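Side-chain contacts in phenyl-3-pyruvate decarboxylase (Azospirillum brasilense, PDB 2NXW), which catalyses the thiamine diphosphate-dependent decarboxylation of indole-3-pyruvate and phenylpyruvate, the former a step in auxin biosynthesis: residues Ala26-Leu31 against Phe51-Glu56; Lys32-Gln37 against Glu193-Asp198; Ser83-Ala88 against Gly170-Gln175; Ala151-Asp156 against Pro162-Arg167. All blocks are in the same frame, centred on the assembly; numbering follows the deposited sequence.

Contact 1 of 4, residues Ala26-Leu31 against Phe51-Glu56; sequences ALLRAL and FKVAEE
L28 reaches from helix 23-33 to helix 48-57 with one methyl group, and that methyl makes every approach within 4.5 Å. Its CD1 lies 3.8 Å from A54 CA and 4.1 Å from A54 CB, so it rests on the backbone of the second helix as much as on its side chain. A third approach, 4.3 Å from L28 CD1 to V53 CG1, flanks this position. Two torsions explain the reach: CG stands anti to the carbonyl carbon of L28 (chi1 -68°), and CD1 then continues the line from CA through CB and CG (chi2 170°), making it the far end of an extended branch. In V53, CG1 is the methyl set opposite the backbone N (chi1 173°), and this is the branch offered to L28. The two helices belong to the N-terminal thiamine diphosphate-binding domain, an alpha/beta fold on a parallel sheet, and strand 39-41 lies between them in the chain. M39 of that strand touches both L28 and A54, closing the apolar cluster from the sheet. The CA atoms of L28 and A54 are 7.6 Å apart, and only 90 Å² is buried, all at residues shielded from solvent. Farther round helix 48-57, K52 makes a salt bridge with E488 of the second subunit.

Contact 2 of 4, residues Lys32-Gln37 against Glu193-Asp198; sequences KDRGAQ and EPVGDD
R34 holds D198 side-on, using two nitrogens on a single carboxylate oxygen. R34 NE and R34 NH2 each lie 2.8 Å from D198 OD1, with N-H...O angles of 148° and 142°, both bent because two donors converge on one acceptor. NE comes to the syn side of OD1, slightly out of the carboxylate plane, and NH2 to the anti side, clearly tilted from it, while OD1 stays in the guanidinium plane. The second N-H of R34 NH2 goes to G196 O at 2.9 Å and is straighter (162°), lying in both the carbonyl and guanidinium planes. Three bonds from two neighbouring nitrogens fix the rotation of the group and tie it to a side chain and the backbone of segment 193-198. The chain of R34 is extended from CG to NE, which carries the guanidinium across the gap. Its starting point is the end of helix 23-33, closed by a Schellman motif with G35 as the C-prime residue: A36 N bonds to L31 O, and G35 N to K32 O. D198 OD2 makes a salt bridge with R173 of helix 161-175, so D198 links two arginines. Toward solvent the contact is looser. R34 NH1 bonds to A30 O of helix 23-33, so only its other N-H belongs to this side, donating to a water at 2.9 Å. This water can also donate to V195 O or, over 3.2 Å, to D33 OD2, but cannot serve all the oxygens around it at once. V195 CG1 only grazes R34 NH2, at 4.4 Å.

Contact 3 of 4, residues Ser83-Ala88 against Gly170-Gln175; sequences STLGVA and GAARAQ. Unlike the reference sequence in segment 170-175: Q175 (reference Leu).
The guanidinium of R173 is the flat group among the residues that meet here, yet L85 meets the aliphatic CG of the arginine rather than this charged end. At the guanidinium edge NE is engaged by D198 in a salt bridge, and the side chain of R34 packs against that of R173. The direct contact is apolar and falls on a single methyl: L85 CD2 lies 4.0 Å from R173 CG and equally 4.0 Å from A172 CB. It thus sits between two consecutive residues of helix 161-175, with the side chains of L85 and R173 crossing at about a right angle. L85 CG stands anti to its own carbonyl carbon (chi1 -64°), which swings the isobutyl group toward the helix although the CB bond itself does not aim there. R173 turns twice, at chi2 (141°) and chi3 (62°); CG can therefore remain beside L85 while the charged end turns away from L85. The CA atoms of L85 and R173 are 7.6 Å apart, and 108 Å² is buried. L85 and A172 are buried, whereas R173 lies at the exposed margin, where its backbone O bonds to a glycerol probably derived from the crystallisation liquor. L85 immediately precedes strand 86-90 of the parallel sheet, which hydrogen-bonds to strand 113-119, and L31 of helix 23-33 also packs on L85, so that this leucine fits between helices 23-33 and 161-175.

Contact 4 of 4, residues Ala151-Asp156 against Pro162-Arg167; sequences AQARLD and PAEIAR
Strand 152-154 and helix 161-175 are the first two elements of a beta-alpha-beta unit completed by strand 179-184, and this contact packs the helix back over the strand it follows. The axes of strand 152-154 and of segment 162-167 approach to 8.6 Å and run nearly antiparallel, at 160°. The polar centre is R167, which meets E164, one turn earlier on the same helix, side-on and with one nitrogen to each oxygen: R167 NH2 to E164 OE1 at 2.8 Å and R167 NE to E164 OE2 at 3.0 Å. Both oxygens lie in the guanidinium plane but are approached from above the carboxylate plane. The remaining N-H of NH2 crosses to the strand and binds Q152 O at 2.9 Å (158°), tilted out of the carbonyl plane. A bend at chi3 (68°) brings the R167 guanidinium round to this position. A water accepts from both R167 NH1 and Q152 N, adding a second link between helix and strand. A153 faces the ion pair, its CB 3.7 Å from E164 OE1. Beyond it the contact becomes apolar: L155 divides its two methyls, CD2 resting 3.9 Å from E164 CB and CD1 3.9 Å from I165 CG1. L155 is also the centre of an inverse gamma turn just past the strand. Strand 152-154 is the outermost strand at its end of the sheet within the chain. It pairs with strand 179-184, Q152 OE1 accepts a hydrogen bond from K160 NZ of the third subunit, and I165 continues the packing onto L27 and A30 of helix 23-33.

Overall arrangement
Contact 2 lies centrally among the four, its centre about 11 Å from those of contacts 1 and 3 and about 12 Å from that of contact 4; A30 CB lies 3.8 Å from V195 CB between contacts 1 and 2. Helix 23-33 joins contacts 1 and 2, and helix 161-175 joins contacts 3 and 4; the two helices meet where L27 CD1 packs 3.9 Å from I165 CG2. L31 CD2 approaches L85 CD1 to 4.0 Å, linking contacts 1 and 3. All four are structural and lie away from the annotated sites. The cofactor pocket residues P43, G44, E68 and G95 follow strands 39-41, 62-64 and 86-90 of the same sheet.

Contact 1 of 4, residues Ala26-Leu31 against Phe51-Glu56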
loop_
_atom_site.group_PDB
_atom_site.type_symbol
_atom_site.label_atom_id
_atom_site.label_comp_id
_atom_site.label_asym_id
_atom_site.label_seq_id
_atom_site.Cartn_x
_atom_site.Cartn_y
_atom_site.Cartn_z
ATOM N N ALA A 26 -34.409 4.519 -17.760
ATOM C CA ALA A 26 -34.662 3.788 -16.527
ATOM C C ALA A 26 -33.836 4.372 -15.385
ATOM O O ALA A 26 -34.308 4.483 -14.256
ATOM C CB ALA A 26 -34.334 2.311 -16.711
ATOM N N LEU A 27 -32.597 4.745 -15.691
ATOM C CA LEU A 27 -31.722 5.327 -14.680
ATOM C C LEU A 27 -32.228 6.706 -14.254
ATOM O O LEU A 27 -32.317 6.993 -13.055
ATOM C CB LEU A 27 -30.295 5.435 -15.218
ATOM C CG LEU A 27 -29.303 6.217 -14.347
ATOM C CD1 LEU A 27 -29.184 5.583 -12.965
ATOM C CD2 LEU A 27 -27.949 6.231 -15.038
ATOM N N LEU A 28 -32.559 7.554 -15.224
ATOM C CA LEU A 28 -33.066 8.884 -14.902
ATOM C C LEU A 28 -34.338 8.775 -14.068
ATOM O O LEU A 28 -34.523 9.520 -13.109
ATOM C CB LEU A 28 -33.327 9.687 -16.182
ATOM C CG LEU A 28 -32.067 10.083 -16.978
ATOM C CD1 LEU A 28 -32.475 10.642 -18.337
ATOM C CD2 LEU A 28 -31.242 11.123 -16.195
ATOM N N ARG A 29 -35.207 7.827 -14.415
ATOM C CA ARG A 29 -36.444 7.643 -13.662
ATOM C C ARG A 29 -36.168 7.139 -12.243
ATOM O O ARG A 29 -36.823 7.566 -11.296
ATOM C CB ARG A 29 -37.381 6.677 -14.403
ATOM C CG ARG A 29 -37.989 7.288 -15.659
ATOM C CD ARG A 29 -38.911 6.308 -16.385
ATOM N NE ARG A 29 -39.475 6.907 -17.595
ATOM C CZ ARG A 29 -40.349 7.910 -17.599
ATOM N NH1 ARG A 29 -40.770 8.435 -16.456
ATOM N NH2 ARG A 29 -40.794 8.399 -18.750
ATOM N N ALA A 30 -35.199 6.238 -12.092
ATOM C CA ALA A 30 -34.837 5.707 -10.781
ATOM C C ALA A 30 -34.309 6.833 -9.883
ATOM O O ALA A 30 -34.563 6.851 -8.677
ATOM C CB ALA A 30 -33.779 4.624 -10.926
ATOM N N LEU A 31 -33.577 7.766 -10.482
ATOM C CA LEU A 31 -33.036 8.892 -9.724
ATOM C C LEU A 31 -34.175 9.816 -9.296
ATOM O O LEU A 31 -34.229 10.258 -8.147
ATOM C CB LEU A 31 -32.012 9.654 -10.576
ATOM C CG LEU A 31 -30.712 8.875 -10.809
ATOM C CD1 LEU A 31 -29.937 9.460 -11.979
ATOM C CD2 LEU A 31 -29.890 8.880 -9.514
ATOM N N PHE A 51 -26.628 12.117 -22.979
ATOM C CA PHE A 51 -27.139 13.472 -22.844
ATOM C C PHE A 51 -28.335 13.698 -23.768
ATOM O O PHE A 51 -29.222 14.483 -23.440
ATOM C CB PHE A 51 -26.036 14.503 -23.121
ATOM C CG PHE A 51 -25.179 14.823 -21.921
ATOM C CD1 PHE A 51 -24.366 13.847 -21.348
ATOM C CD2 PHE A 51 -25.180 16.107 -21.378
ATOM C CE1 PHE A 51 -23.560 14.146 -20.250
ATOM C CE2 PHE A 51 -24.377 16.418 -20.273
ATOM C CZ PHE A 51 -23.568 15.435 -19.714
ATOM N N LYS A 52 -28.360 12.995 -24.901
ATOM C CA LYS A 52 -29.464 13.106 -25.856
ATOM C C LYS A 52 -30.735 12.601 -25.193
ATOM O O LYS A 52 -31.783 13.237 -25.290
ATOM C CB LYS A 52 -29.175 12.283 -27.114
ATOM C CG LYS A 52 -30.335 12.254 -28.117
ATOM C CD LYS A 52 -29.937 11.517 -29.385
ATOM C CE LYS A 52 -31.118 11.404 -30.350
ATOM N NZ LYS A 52 -30.718 10.767 -31.633
ATOM N N VAL A 53 -30.650 11.461 -24.515
ATOM C CA VAL A 53 -31.819 10.925 -23.830
ATOM C C VAL A 53 -32.262 11.893 -22.737
ATOM O O VAL A 53 -33.446 12.183 -22.586
ATOM C CB VAL A 53 -31.531 9.543 -23.203
ATOM C CG1 VAL A 53 -32.721 9.085 -22.355
ATOM C CG2 VAL A 53 -31.248 8.523 -24.306
ATOM N N ALA A 54 -31.307 12.416 -21.975
ATOM C CA ALA A 54 -31.659 13.343 -20.911
ATOM C C ALA A 54 -32.369 14.584 -21.446
ATOM O O ALA A 54 -33.382 15.010 -20.890
ATOM C CB ALA A 54 -30.401 13.749 -20.136
ATOM N N GLU A 55 -31.847 15.154 -22.526
ATOM C CA GLU A 55 -32.438 16.354 -23.096
ATOM C C GLU A 55 -33.792 16.111 -23.737
ATOM O O GLU A 55 -34.724 16.910 -23.582
ATOM C CB GLU A 55 -31.510 16.955 -24.142
ATOM C CG GLU A 55 -32.038 18.238 -24.740
ATOM C CD GLU A 55 -31.101 18.817 -25.769
ATOM O OE1 GLU A 55 -31.169 18.408 -26.945
ATOM O OE2 GLU A 55 -30.281 19.681 -25.397
ATOM N N GLU A 56 -33.903 15.011 -24.466
ATOM C CA GLU A 56 -35.151 14.713 -25.146
ATOM C C GLU A 56 -36.280 14.273 -24.220
ATOM O O GLU A 56 -37.437 14.664 -24.418
ATOM C CB GLU A 56 -34.898 13.675 -26.238
ATOM C CG GLU A 56 -34.279 14.297 -27.481
ATOM C CD GLU A 56 -33.843 13.274 -28.506
ATOM O OE1 GLU A 56 -34.394 12.154 -28.507
ATOM O OE2 GLU A 56 -32.954 13.604 -29.316
#

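Contact 2 of 4, residues Lys32-Gln37 against Glu193-Asp198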
loop_
_atom_site.group_PDB
_atom_site.type_symbol
_atom_site.label_atom_id
_atom_site.label_comp_id
_atom_site.label_asym_id
_atom_site.label_seq_id
_atom_site.Cartn_x
_atom_site.Cartn_y
_atom_site.Cartn_z
ATOM N N LYS A 32 -35.092 10.091 -10.217
ATOM C CA LYS A 32 -36.229 10.944 -9.907
ATOM C C LYS A 32 -37.094 10.298 -8.818
ATOM O O LYS A 32 -37.601 10.991 -7.929
ATOM C CB LYS A 32 -37.058 11.205 -11.166
ATOM C CG LYS A 32 -38.202 12.173 -10.923
ATOM C CD LYS A 32 -38.988 12.438 -12.181
ATOM C CE LYS A 32 -40.116 13.418 -11.898
ATOM N NZ LYS A 32 -40.933 13.699 -13.107
ATOM N N ASP A 33 -37.247 8.972 -8.878
ATOM C CA ASP A 33 -38.033 8.237 -7.877
ATOM C C ASP A 33 -37.447 8.419 -6.484
ATOM O O ASP A 33 -38.156 8.346 -5.478
ATOM C CB ASP A 33 -38.042 6.727 -8.152
ATOM C CG ASP A 33 -38.828 6.346 -9.382
ATOM O OD1 ASP A 33 -39.734 7.104 -9.793
ATOM O OD2 ASP A 33 -38.539 5.258 -9.924
ATOM N N ARG A 34 -36.138 8.635 -6.436
ATOM C CA ARG A 34 -35.431 8.803 -5.179
ATOM C C ARG A 34 -35.227 10.254 -4.760
ATOM O O ARG A 34 -34.477 10.535 -3.824
ATOM C CB ARG A 34 -34.102 8.057 -5.257
ATOM C CG ARG A 34 -34.313 6.543 -5.291
ATOM C CD ARG A 34 -33.065 5.778 -5.694
ATOM N NE ARG A 34 -33.256 4.337 -5.523
ATOM C CZ ARG A 34 -33.978 3.567 -6.333
ATOM N NH1 ARG A 34 -34.581 4.087 -7.398
ATOM N NH2 ARG A 34 -34.120 2.275 -6.048
ATOM N N GLY A 35 -35.892 11.168 -5.460
ATOM C CA GLY A 35 -35.818 12.571 -5.100
ATOM C C GLY A 35 -34.920 13.510 -5.879
ATOM O O GLY A 35 -34.960 14.714 -5.632
ATOM N N ALA A 36 -34.127 12.991 -6.811
ATOM C CA ALA A 36 -33.237 13.846 -7.587
ATOM C C ALA A 36 -34.063 14.921 -8.278
ATOM O O ALA A 36 -35.163 14.645 -8.786
ATOM C CB ALA A 36 -32.480 13.024 -8.609
ATOM N N GLN A 37 -33.538 16.143 -8.314
ATOM C CA GLN A 37 -34.263 17.262 -8.902
ATOM C C GLN A 37 -33.654 17.845 -10.168
ATOM O O GLN A 37 -34.265 18.684 -10.831
ATOM C CB GLN A 37 -34.411 18.372 -7.862
ATOM C CG GLN A 37 -35.182 17.938 -6.624
ATOM C CD GLN A 37 -35.234 19.007 -5.555
ATOM O OE1 GLN A 37 -34.206 19.429 -5.029
ATOM N NE2 GLN A 37 -36.438 19.449 -5.221
ATOM N N GLU A 193 -35.597 -3.542 -17.955
ATOM C CA GLU A 193 -36.812 -3.525 -17.156
ATOM C C GLU A 193 -36.680 -2.394 -16.138
ATOM O O GLU A 193 -35.575 -1.916 -15.875
ATOM C CB GLU A 193 -37.013 -4.875 -16.463
ATOM C CG GLU A 193 -37.331 -6.000 -17.454
ATOM C CD GLU A 193 -37.804 -7.273 -16.786
ATOM O OE1 GLU A 193 -38.884 -7.254 -16.155
ATOM O OE2 GLU A 193 -37.097 -8.300 -16.893
ATOM N N PRO A 194 -37.803 -1.931 -15.575
ATOM C CA PRO A 194 -37.768 -0.842 -14.591
ATOM C C PRO A 194 -36.935 -1.160 -13.352
ATOM O O PRO A 194 -36.853 -2.311 -12.917
ATOM C CB PRO A 194 -39.245 -0.639 -14.250
ATOM C CG PRO A 194 -39.949 -1.061 -15.521
ATOM C CD PRO A 194 -39.193 -2.304 -15.898
ATOM N N VAL A 195 -36.311 -0.128 -12.789
ATOM C CA VAL A 195 -35.503 -0.295 -11.589
ATOM C C VAL A 195 -36.411 -0.398 -10.361
ATOM O O VAL A 195 -37.302 0.427 -10.169
ATOM C CB VAL A 195 -34.541 0.904 -11.402
ATOM C CG1 VAL A 195 -33.746 0.737 -10.122
ATOM C CG2 VAL A 195 -33.600 1.000 -12.593
ATOM N N GLY A 196 -36.182 -1.419 -9.539
ATOM C CA GLY A 196 -36.987 -1.600 -8.342
ATOM C C GLY A 196 -36.486 -0.781 -7.163
ATOM O O GLY A 196 -35.732 0.180 -7.346
ATOM N N ASP A 197 -36.893 -1.158 -5.953
ATOM C CA ASP A 197 -36.485 -0.442 -4.749
ATOM C C ASP A 197 -35.090 -0.813 -4.273
ATOM O O ASP A 197 -34.529 -1.832 -4.680
ATOM C CB ASP A 197 -37.464 -0.707 -3.601
ATOM C CG ASP A 197 -38.869 -0.255 -3.912
ATOM O OD1 ASP A 197 -39.044 0.723 -4.671
ATOM O OD2 ASP A 197 -39.809 -0.878 -3.373
ATOM N N ASP A 198 -34.532 0.016 -3.394
ATOM C CA ASP A 198 -33.206 -0.252 -2.856
ATOM C C ASP A 198 -33.203 -1.576 -2.103
ATOM O O ASP A 198 -34.160 -1.900 -1.390
ATOM C CB ASP A 198 -32.770 0.807 -1.831
ATOM C CG ASP A 198 -32.710 2.214 -2.391
ATOM O OD1 ASP A 198 -32.658 2.397 -3.627
ATOM O OD2 ASP A 198 -32.698 3.147 -1.551
HETATM O O HOH W 1 -36.855 2.842 -8.709
#

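Contact 3 of 4, residues Ser83-Ala88 against Gly170-Gln175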
loop_
_atom_site.group_PDB
_atom_site.type_symbol
_atom_site.label_atom_id
_atom_site.label_comp_id
_atom_site.label_asym_id
_atom_site.label_seq_id
_atom_site.Cartn_x
_atom_site.Cartn_y
_atom_site.Cartn_z
ATOM N N SER A 83 -31.537 17.453 0.746
ATOM C CA SER A 83 -31.235 16.194 1.444
ATOM C C SER A 83 -31.663 15.015 0.581
ATOM O O SER A 83 -32.371 14.109 1.024
ATOM C CB SER A 83 -31.928 16.139 2.817
ATOM O OG SER A 83 -31.367 17.112 3.696
ATOM N N THR A 84 -31.225 15.037 -0.670
ATOM C CA THR A 84 -31.563 13.985 -1.612
ATOM C C THR A 84 -30.334 13.612 -2.437
ATOM O O THR A 84 -29.209 13.974 -2.073
ATOM C CB THR A 84 -32.730 14.447 -2.523
ATOM O OG1 THR A 84 -33.224 13.334 -3.280
ATOM C CG2 THR A 84 -32.284 15.543 -3.475
ATOM N N LEU A 85 -30.537 12.881 -3.527
ATOM C CA LEU A 85 -29.421 12.497 -4.390
ATOM C C LEU A 85 -29.069 13.621 -5.342
ATOM O O LEU A 85 -29.963 14.293 -5.874
ATOM C CB LEU A 85 -29.778 11.270 -5.242
ATOM C CG LEU A 85 -30.054 9.956 -4.516
ATOM C CD1 LEU A 85 -30.362 8.892 -5.551
ATOM C CD2 LEU A 85 -28.847 9.542 -3.675
ATOM N N GLY A 86 -27.765 13.829 -5.542
ATOM C CA GLY A 86 -27.295 14.817 -6.497
ATOM C C GLY A 86 -26.891 14.030 -7.736
ATOM O O GLY A 86 -26.564 12.848 -7.625
ATOM N N VAL A 87 -26.910 14.654 -8.913
ATOM C CA VAL A 87 -26.553 13.939 -10.136
ATOM C C VAL A 87 -25.582 14.745 -10.977
ATOM O O VAL A 87 -25.868 15.875 -11.386
ATOM C CB VAL A 87 -27.815 13.588 -10.973
ATOM C CG1 VAL A 87 -27.437 12.640 -12.110
ATOM C CG2 VAL A 87 -28.870 12.947 -10.074
ATOM N N ALA A 88 -24.431 14.132 -11.247
ATOM C CA ALA A 88 -23.360 14.759 -12.007
ATOM C C ALA A 88 -22.963 13.854 -13.158
ATOM O O ALA A 88 -22.470 12.742 -12.932
ATOM C CB ALA A 88 -22.161 14.993 -11.094
ATOM N N GLY A 170 -28.979 2.583 -3.888
ATOM C CA GLY A 170 -29.349 2.220 -2.535
ATOM C C GLY A 170 -28.199 2.442 -1.577
ATOM O O GLY A 170 -28.410 2.834 -0.430
ATOM N N ALA A 171 -26.980 2.190 -2.047
ATOM C CA ALA A 171 -25.785 2.382 -1.229
ATOM C C ALA A 171 -25.578 3.881 -0.966
ATOM O O ALA A 171 -25.202 4.274 0.134
ATOM C CB ALA A 171 -24.563 1.800 -1.939
ATOM N N ALA A 172 -25.823 4.708 -1.980
ATOM C CA ALA A 172 -25.672 6.150 -1.814
ATOM C C ALA A 172 -26.636 6.642 -0.734
ATOM O O ALA A 172 -26.289 7.483 0.086
ATOM C CB ALA A 172 -25.945 6.870 -3.138
ATOM N N ARG A 173 -27.847 6.095 -0.719
ATOM C CA ARG A 173 -28.845 6.503 0.265
ATOM C C ARG A 173 -28.599 5.900 1.644
ATOM O O ARG A 173 -28.915 6.519 2.667
ATOM C CB ARG A 173 -30.248 6.121 -0.232
ATOM C CG ARG A 173 -30.821 7.093 -1.254
ATOM C CD ARG A 173 -31.595 6.394 -2.359
ATOM N NE ARG A 173 -32.762 5.662 -1.876
ATOM C CZ ARG A 173 -33.898 6.221 -1.473
ATOM N NH1 ARG A 173 -34.042 7.542 -1.485
ATOM N NH2 ARG A 173 -34.903 5.454 -1.069
ATOM N N ALA A 174 -28.008 4.711 1.683
ATOM C CA ALA A 174 -27.766 4.054 2.957
ATOM C C ALA A 174 -26.607 4.640 3.736
ATOM O O ALA A 174 -26.618 4.624 4.962
ATOM C CB ALA A 174 -27.552 2.554 2.748
ATOM N N GLN A 175 -25.608 5.164 3.032
ATOM C CA GLN A 175 -24.455 5.724 3.720
ATOM C C GLN A 175 -24.240 7.196 3.438
ATOM O O GLN A 175 -23.310 7.787 3.969
ATOM C CB GLN A 175 -23.192 4.933 3.369
ATOM C CG GLN A 175 -23.153 3.540 4.003
ATOM C CD GLN A 175 -22.908 3.566 5.512
ATOM O OE1 GLN A 175 -23.301 4.509 6.211
ATOM N NE2 GLN A 175 -22.272 2.515 6.023
#

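Contact 4 of 4, residues Ala151-Asp156 against Pro162-Arg167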
loop_
_atom_site.group_PDB
_atom_site.type_symbol
_atom_site.label_atom_id
_atom_site.label_comp_id
_atom_site.label_asym_id
_atom_site.label_seq_id
_atom_site.Cartn_x
_atom_site.Cartn_y
_atom_site.Cartn_z
ATOM N N ALA A 151 -19.931 2.835 -3.655
ATOM C CA ALA A 151 -20.383 1.743 -4.501
ATOM C C ALA A 151 -20.183 2.162 -5.941
ATOM O O ALA A 151 -20.236 3.356 -6.256
ATOM C CB ALA A 151 -21.856 1.439 -4.235
ATOM N N GLN A 152 -19.965 1.183 -6.811
ATOM C CA GLN A 152 -19.752 1.449 -8.222
ATOM C C GLN A 152 -20.377 0.353 -9.065
ATOM O O GLN A 152 -20.560 -0.776 -8.601
ATOM C CB GLN A 152 -18.259 1.456 -8.568
ATOM C CG GLN A 152 -17.328 2.246 -7.658
ATOM C CD GLN A 152 -17.014 1.518 -6.366
ATOM O OE1 GLN A 152 -16.809 0.294 -6.360
ATOM N NE2 GLN A 152 -16.958 2.262 -5.266
ATOM N N ALA A 153 -20.690 0.685 -10.311
ATOM C CA ALA A 153 -21.202 -0.313 -11.228
ATOM C C ALA A 153 -20.954 0.112 -12.658
ATOM O O ALA A 153 -21.035 1.293 -12.992
ATOM C CB ALA A 153 -22.701 -0.548 -11.007
ATOM N N ARG A 154 -20.602 -0.857 -13.494
ATOM C CA ARG A 154 -20.433 -0.617 -14.912
ATOM C C ARG A 154 -21.697 -1.250 -15.484
ATOM O O ARG A 154 -21.900 -2.457 -15.357
ATOM C CB ARG A 154 -19.194 -1.326 -15.464
ATOM C CG ARG A 154 -19.114 -1.213 -16.976
ATOM C CD ARG A 154 -17.868 -1.851 -17.567
ATOM N NE ARG A 154 -17.941 -1.824 -19.026
ATOM C CZ ARG A 154 -16.950 -2.167 -19.838
ATOM N NH1 ARG A 154 -15.788 -2.572 -19.337
ATOM N NH2 ARG A 154 -17.121 -2.103 -21.157
ATOM N N LEU A 155 -22.554 -0.437 -16.090
ATOM C CA LEU A 155 -23.805 -0.933 -16.638
ATOM C C LEU A 155 -23.607 -1.432 -18.069
ATOM O O LEU A 155 -24.101 -0.835 -19.031
ATOM C CB LEU A 155 -24.860 0.174 -16.577
ATOM C CG LEU A 155 -25.049 0.795 -15.183
ATOM C CD1 LEU A 155 -26.134 1.863 -15.234
ATOM C CD2 LEU A 155 -25.418 -0.288 -14.180
ATOM N N ASP A 156 -22.892 -2.546 -18.189
ATOM C CA ASP A 156 -22.591 -3.133 -19.489
ATOM C C ASP A 156 -23.411 -4.382 -19.818
ATOM O O ASP A 156 -23.140 -5.066 -20.807
ATOM C CB ASP A 156 -21.102 -3.479 -19.575
ATOM C CG ASP A 156 -20.650 -4.409 -18.466
ATOM O OD1 ASP A 156 -21.506 -5.018 -17.789
ATOM O OD2 ASP A 156 -19.424 -4.540 -18.276
ATOM N N PRO A 162 -30.904 -3.098 -14.109
ATOM C CA PRO A 162 -31.843 -2.641 -13.073
ATOM C C PRO A 162 -31.425 -2.942 -11.627
ATOM O O PRO A 162 -31.502 -2.074 -10.751
ATOM C CB PRO A 162 -33.148 -3.335 -13.463
ATOM C CG PRO A 162 -33.035 -3.386 -14.975
ATOM C CD PRO A 162 -31.608 -3.847 -15.166
ATOM N N ALA A 163 -30.971 -4.163 -11.374
ATOM C CA ALA A 163 -30.552 -4.553 -10.035
ATOM C C ALA A 163 -29.296 -3.797 -9.610
ATOM O O ALA A 163 -29.138 -3.440 -8.442
ATOM C CB ALA A 163 -30.299 -6.052 -9.985
ATOM N N GLU A 164 -28.395 -3.574 -10.555
ATOM C CA GLU A 164 -27.173 -2.852 -10.240
ATOM C C GLU A 164 -27.476 -1.403 -9.907
ATOM O O GLU A 164 -26.910 -0.856 -8.963
ATOM C CB GLU A 164 -26.182 -2.956 -11.396
ATOM C CG GLU A 164 -25.478 -4.305 -11.421
ATOM C CD GLU A 164 -24.588 -4.509 -10.204
ATOM O OE1 GLU A 164 -23.420 -4.068 -10.236
ATOM O OE2 GLU A 164 -25.056 -5.094 -9.205
ATOM N N ILE A 165 -28.368 -0.779 -10.666
ATOM C CA ILE A 165 -28.742 0.603 -10.374
ATOM C C ILE A 165 -29.362 0.681 -8.974
ATOM O O ILE A 165 -29.001 1.534 -8.163
ATOM C CB ILE A 165 -29.748 1.132 -11.417
ATOM C CG1 ILE A 165 -29.041 1.298 -12.759
ATOM C CG2 ILE A 165 -30.349 2.463 -10.968
ATOM C CD1 ILE A 165 -29.982 1.575 -13.909
ATOM N N ALA A 166 -30.299 -0.214 -8.674
ATOM C CA ALA A 166 -30.929 -0.192 -7.361
ATOM C C ALA A 166 -29.896 -0.411 -6.260
ATOM O O ALA A 166 -29.954 0.229 -5.207
ATOM C CB ALA A 166 -32.024 -1.269 -7.278
ATOM N N ARG A 167 -28.943 -1.307 -6.498
ATOM C CA ARG A 167 -27.918 -1.577 -5.497
ATOM C C ARG A 167 -27.037 -0.347 -5.248
ATOM O O ARG A 167 -26.798 0.043 -4.104
ATOM C CB ARG A 167 -27.024 -2.745 -5.932
ATOM C CG ARG A 167 -25.843 -2.996 -4.986
ATOM C CD ARG A 167 -24.928 -4.120 -5.470
ATOM N NE ARG A 167 -24.186 -3.799 -6.690
ATOM C CZ ARG A 167 -23.134 -2.985 -6.740
ATOM N NH1 ARG A 167 -22.696 -2.404 -5.634
ATOM N NH2 ARG A 167 -22.513 -2.770 -7.892
HETATM O O HOH W 2 -19.964 -1.474 -5.492
#